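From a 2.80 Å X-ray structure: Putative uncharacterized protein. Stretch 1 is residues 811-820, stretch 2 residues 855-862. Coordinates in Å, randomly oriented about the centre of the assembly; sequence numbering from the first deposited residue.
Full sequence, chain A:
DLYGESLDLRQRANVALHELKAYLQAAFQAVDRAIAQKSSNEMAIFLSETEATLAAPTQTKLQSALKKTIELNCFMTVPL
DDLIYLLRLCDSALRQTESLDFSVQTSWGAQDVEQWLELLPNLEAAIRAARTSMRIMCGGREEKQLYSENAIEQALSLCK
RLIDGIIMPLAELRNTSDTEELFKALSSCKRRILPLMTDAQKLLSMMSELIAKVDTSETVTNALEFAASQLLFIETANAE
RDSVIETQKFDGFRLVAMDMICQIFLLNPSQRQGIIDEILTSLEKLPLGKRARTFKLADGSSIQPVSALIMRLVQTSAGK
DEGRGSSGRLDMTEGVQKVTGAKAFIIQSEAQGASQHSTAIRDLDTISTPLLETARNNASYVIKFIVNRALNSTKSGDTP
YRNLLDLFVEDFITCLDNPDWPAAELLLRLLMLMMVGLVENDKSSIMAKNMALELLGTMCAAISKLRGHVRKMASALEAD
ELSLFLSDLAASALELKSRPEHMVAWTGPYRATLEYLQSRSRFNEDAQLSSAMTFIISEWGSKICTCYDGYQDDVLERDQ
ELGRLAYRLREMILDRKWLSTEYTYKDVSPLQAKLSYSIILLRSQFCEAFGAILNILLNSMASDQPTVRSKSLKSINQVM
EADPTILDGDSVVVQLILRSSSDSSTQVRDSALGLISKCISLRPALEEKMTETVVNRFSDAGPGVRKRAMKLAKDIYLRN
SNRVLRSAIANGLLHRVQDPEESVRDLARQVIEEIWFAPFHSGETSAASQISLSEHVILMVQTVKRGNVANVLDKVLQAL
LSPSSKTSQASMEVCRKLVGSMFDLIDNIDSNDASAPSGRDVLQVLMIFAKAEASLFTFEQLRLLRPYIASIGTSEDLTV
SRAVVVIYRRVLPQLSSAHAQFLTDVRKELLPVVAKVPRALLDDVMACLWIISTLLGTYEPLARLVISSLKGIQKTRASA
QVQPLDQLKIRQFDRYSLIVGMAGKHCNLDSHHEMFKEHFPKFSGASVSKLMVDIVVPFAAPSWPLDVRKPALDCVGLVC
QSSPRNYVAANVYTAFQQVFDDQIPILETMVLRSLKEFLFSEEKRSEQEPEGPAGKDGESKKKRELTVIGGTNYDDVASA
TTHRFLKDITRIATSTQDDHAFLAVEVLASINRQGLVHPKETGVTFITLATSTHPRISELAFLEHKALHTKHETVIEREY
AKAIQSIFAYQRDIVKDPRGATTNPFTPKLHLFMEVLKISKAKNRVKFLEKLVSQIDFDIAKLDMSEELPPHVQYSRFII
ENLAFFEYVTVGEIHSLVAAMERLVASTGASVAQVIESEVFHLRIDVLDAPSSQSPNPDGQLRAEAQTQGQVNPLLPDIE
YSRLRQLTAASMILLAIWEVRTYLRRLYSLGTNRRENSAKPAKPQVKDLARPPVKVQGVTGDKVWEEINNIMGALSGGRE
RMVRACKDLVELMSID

Stretch 1, residues 811-820: SMEVCRKLVG
Stretch 2 (855-862) SLFTFEQL

A helix can receive a passing loop largely through one leucine, and the contact between residues 811-820 and 855-862 is a compact example. Leu856 has the largest area covered by the opposing stretch. Its CA-to-CB bond runs sideways to the helix, but with chi1 m (-58°) and chi2 t (157°) the end of the side chain comes nearer. Leu856 CD2 settles against one turn of helix, 3.3 Å from Met812 O and 3.4 Å from Arg816 N. Those two backbone atoms are already joined by the helical hydrogen bond Arg816 N to Met812 O (2.9 Å), so the methyl group packs against a peptide pair whose polarity is satisfied. Side chains of the helix also meet this methyl: Cys815 CB lies 3.8 Å from Leu856 CD2, Arg816 CB 3.9 Å and Met812 CE 4.0 Å. Cys815 adopts chi1 m, whereas Met812 extends through chi1 t, chi2 p and chi3 t to bring its terminal methyl into reach.

The backbones are closest here, with Arg816 CA and Leu856 CA 4.8 Å apart. The first stretch is helical: backbone N of Arg816, Lys817, Leu818, Val819 and Gly820 bonds to O of Met812, Glu813, Val814, Cys815 and Arg816 respectively, each at 2.9 Å. The second is less regular: Ser855 and Leu856 have phi/psi of -55/-23 and -75/-15, Phe857 and Thr858 open to extended values of -96/154 and -125/160, and a weakly bonded helix follows at about 859-862. From Ser855 to Gln861 the contacts advance broadly from Met812 toward Gly820, so the two chains progress in the same general sense.

One turn beyond Cys815, Val819 points toward the second stretch with chi1 t and serves two apolar neighbours. Val819 CG2 lies 4.3 Å from Leu856 CB, while Val819 CG1 sits over one face of the Phe857 ring, 3.6 Å from Phe857 CE2 and 3.8 Å from the ring centroid, 19° off the normal. This is a CH-pi contact, in which a methyl group meets the pi cloud. The CA-to-CB bond of Phe857 points away, yet chi1 m (-66°) and chi2 74° bring the ring back within reach.

Gln861 marks the transition to polar chemistry. It points toward the helix with chi1 p (54°) and chi2 t (-170°), placing Gln861 OE1 4.0 Å from Val819 CG1 and Gln861 NE2 3.8 Å from Gly820 CA. The amide is anchored within its own stretch, where Thr858 N donates to Gln861 OE1 at 2.9 Å, tying the side chain back across the turn.

At the other end, Arg816 supplies the polar edge. Its side chain leaves sideways and runs through chi1 t, chi2 t, chi3 m and chi4 112°. Arg816 NH2 donates a weak hydrogen bond to Ser855 O at 3.5 Å (157°), the acceptor lying at the guanidinium edge, near its plane, where the N-H groups point. Ser855, with chi1 t, brings Ser855 OG 3.6 Å from Arg816 NH2 and 3.6 Å from Met812 CE, joining the polar margin to the apolar centre.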

# COMPACT_ATOMS: atom_id res chain seq x y z
N SER A 811 -21.97 -25.73 -22.01
CA SER A 811 -21.82 -25.93 -20.58
C SER A 811 -22.90 -26.82 -19.99
O SER A 811 -22.94 -26.99 -18.76
CB SER A 811 -21.83 -24.58 -19.86
OG SER A 811 -23.11 -23.97 -19.94
N MET A 812 -23.77 -27.40 -20.82
CA MET A 812 -24.82 -28.27 -20.32
C MET A 812 -24.29 -29.68 -20.06
O MET A 812 -24.49 -30.24 -18.97
CB MET A 812 -25.98 -28.31 -21.32
CG MET A 812 -27.20 -29.09 -20.86
SD MET A 812 -28.21 -28.21 -19.66
CE MET A 812 -29.64 -29.28 -19.57
N GLU A 813 -23.62 -30.26 -21.05
CA GLU A 813 -23.16 -31.64 -20.92
C GLU A 813 -21.99 -31.78 -19.96
O GLU A 813 -21.72 -32.89 -19.50
CB GLU A 813 -22.80 -32.19 -22.30
CG GLU A 813 -24.03 -32.53 -23.14
CD GLU A 813 -23.73 -32.62 -24.62
OE1 GLU A 813 -22.73 -33.26 -24.99
OE2 GLU A 813 -24.51 -32.05 -25.42
N VAL A 814 -21.29 -30.68 -19.65
CA VAL A 814 -20.27 -30.75 -18.60
C VAL A 814 -20.94 -30.91 -17.24
O VAL A 814 -20.43 -31.61 -16.36
CB VAL A 814 -19.36 -29.51 -18.65
CG1 VAL A 814 -20.01 -28.30 -17.98
CG2 VAL A 814 -18.01 -29.82 -18.01
N CYS A 815 -22.09 -30.26 -17.05
CA CYS A 815 -22.88 -30.51 -15.85
C CYS A 815 -23.49 -31.90 -15.88
O CYS A 815 -23.62 -32.56 -14.84
CB CYS A 815 -23.98 -29.45 -15.71
SG CYS A 815 -23.37 -27.78 -15.37
N ARG A 816 -23.88 -32.37 -17.07
CA ARG A 816 -24.41 -33.73 -17.18
C ARG A 816 -23.37 -34.75 -16.73
O ARG A 816 -23.69 -35.69 -16.01
CB ARG A 816 -24.85 -34.01 -18.61
CG ARG A 816 -25.27 -35.45 -18.86
CD ARG A 816 -26.00 -35.63 -20.18
NE ARG A 816 -27.33 -35.02 -20.17
CZ ARG A 816 -27.70 -33.96 -20.89
NH1 ARG A 816 -26.85 -33.35 -21.70
NH2 ARG A 816 -28.94 -33.50 -20.79
N LYS A 817 -22.11 -34.57 -17.16
CA LYS A 817 -21.06 -35.51 -16.77
C LYS A 817 -20.56 -35.26 -15.35
O LYS A 817 -20.01 -36.19 -14.74
CB LYS A 817 -19.90 -35.44 -17.76
CG LYS A 817 -20.27 -35.99 -19.14
CD LYS A 817 -19.04 -36.45 -19.93
CE LYS A 817 -18.35 -35.29 -20.63
NZ LYS A 817 -19.17 -34.72 -21.72
N LEU A 818 -20.72 -34.05 -14.82
CA LEU A 818 -20.47 -33.83 -13.40
C LEU A 818 -21.45 -34.62 -12.55
O LEU A 818 -21.05 -35.41 -11.68
CB LEU A 818 -20.55 -32.34 -13.07
CG LEU A 818 -19.30 -31.50 -13.34
CD1 LEU A 818 -19.62 -30.02 -13.23
CD2 LEU A 818 -18.17 -31.87 -12.38
N VAL A 819 -22.75 -34.43 -12.79
CA VAL A 819 -23.77 -35.21 -12.10
C VAL A 819 -23.50 -36.70 -12.28
O VAL A 819 -23.46 -37.47 -11.31
CB VAL A 819 -25.17 -34.83 -12.63
CG1 VAL A 819 -26.25 -35.75 -12.04
CG2 VAL A 819 -25.48 -33.37 -12.30
N GLY A 820 -23.30 -37.13 -13.53
CA GLY A 820 -23.00 -38.52 -13.79
C GLY A 820 -21.80 -39.02 -13.01
O GLY A 820 -21.76 -40.19 -12.62
N SER A 855 -33.01 -31.89 -16.18
CA SER A 855 -32.67 -32.52 -17.45
C SER A 855 -31.35 -33.28 -17.39
O SER A 855 -31.13 -34.19 -18.19
CB SER A 855 -32.59 -31.47 -18.56
OG SER A 855 -32.04 -32.01 -19.74
N LEU A 856 -30.47 -32.94 -16.45
CA LEU A 856 -29.15 -33.55 -16.38
C LEU A 856 -29.19 -34.97 -15.82
O LEU A 856 -28.21 -35.70 -15.98
CB LEU A 856 -28.23 -32.69 -15.51
CG LEU A 856 -28.06 -31.24 -15.98
CD1 LEU A 856 -27.62 -30.35 -14.84
CD2 LEU A 856 -27.07 -31.17 -17.12
N PHE A 857 -30.29 -35.37 -15.20
CA PHE A 857 -30.38 -36.66 -14.54
C PHE A 857 -31.04 -37.69 -15.45
O PHE A 857 -31.82 -37.34 -16.35
CB PHE A 857 -31.17 -36.55 -13.23
CG PHE A 857 -30.49 -35.72 -12.18
CD1 PHE A 857 -30.43 -34.34 -12.29
CD2 PHE A 857 -29.90 -36.32 -11.08
CE1 PHE A 857 -29.80 -33.58 -11.33
CE2 PHE A 857 -29.27 -35.56 -10.11
CZ PHE A 857 -29.22 -34.19 -10.24
N THR A 858 -30.71 -38.96 -15.22
CA THR A 858 -31.27 -40.07 -15.98
C THR A 858 -31.91 -41.07 -15.03
O THR A 858 -31.62 -41.10 -13.83
CB THR A 858 -30.19 -40.77 -16.82
OG1 THR A 858 -29.25 -41.42 -15.96
CG2 THR A 858 -29.46 -39.76 -17.70
N PHE A 859 -32.80 -41.90 -15.59
CA PHE A 859 -33.51 -42.88 -14.78
C PHE A 859 -32.55 -43.88 -14.14
O PHE A 859 -32.71 -44.25 -12.97
CB PHE A 859 -34.55 -43.60 -15.63
CG PHE A 859 -35.17 -44.80 -14.95
CD1 PHE A 859 -36.28 -44.65 -14.13
CD2 PHE A 859 -34.64 -46.06 -15.13
CE1 PHE A 859 -36.85 -45.75 -13.51
CE2 PHE A 859 -35.20 -47.16 -14.51
CZ PHE A 859 -36.31 -47.01 -13.70
N GLU A 860 -31.56 -44.34 -14.90
CA GLU A 860 -30.66 -45.38 -14.40
C GLU A 860 -29.99 -44.95 -13.10
O GLU A 860 -29.76 -45.79 -12.22
CB GLU A 860 -29.61 -45.72 -15.46
CG GLU A 860 -30.17 -46.40 -16.70
CD GLU A 860 -30.71 -47.78 -16.41
OE1 GLU A 860 -30.57 -48.26 -15.26
OE2 GLU A 860 -31.28 -48.41 -17.33
N GLN A 861 -29.66 -43.67 -12.97
CA GLN A 861 -29.02 -43.18 -11.76
C GLN A 861 -30.01 -42.79 -10.67
O GLN A 861 -29.59 -42.60 -9.52
CB GLN A 861 -28.10 -42.00 -12.09
CG GLN A 861 -28.75 -40.85 -12.85
CD GLN A 861 -27.75 -39.81 -13.36
OE1 GLN A 861 -28.15 -38.74 -13.79
NE2 GLN A 861 -26.46 -40.13 -13.33
N LEU A 862 -31.30 -42.68 -10.99
CA LEU A 862 -32.31 -42.67 -9.95
C LEU A 862 -32.51 -44.05 -9.35
O LEU A 862 -32.98 -44.16 -8.21
CB LEU A 862 -33.64 -42.15 -10.50
CG LEU A 862 -33.88 -40.64 -10.33
CD1 LEU A 862 -32.78 -39.84 -11.01
CD2 LEU A 862 -35.24 -40.26 -10.89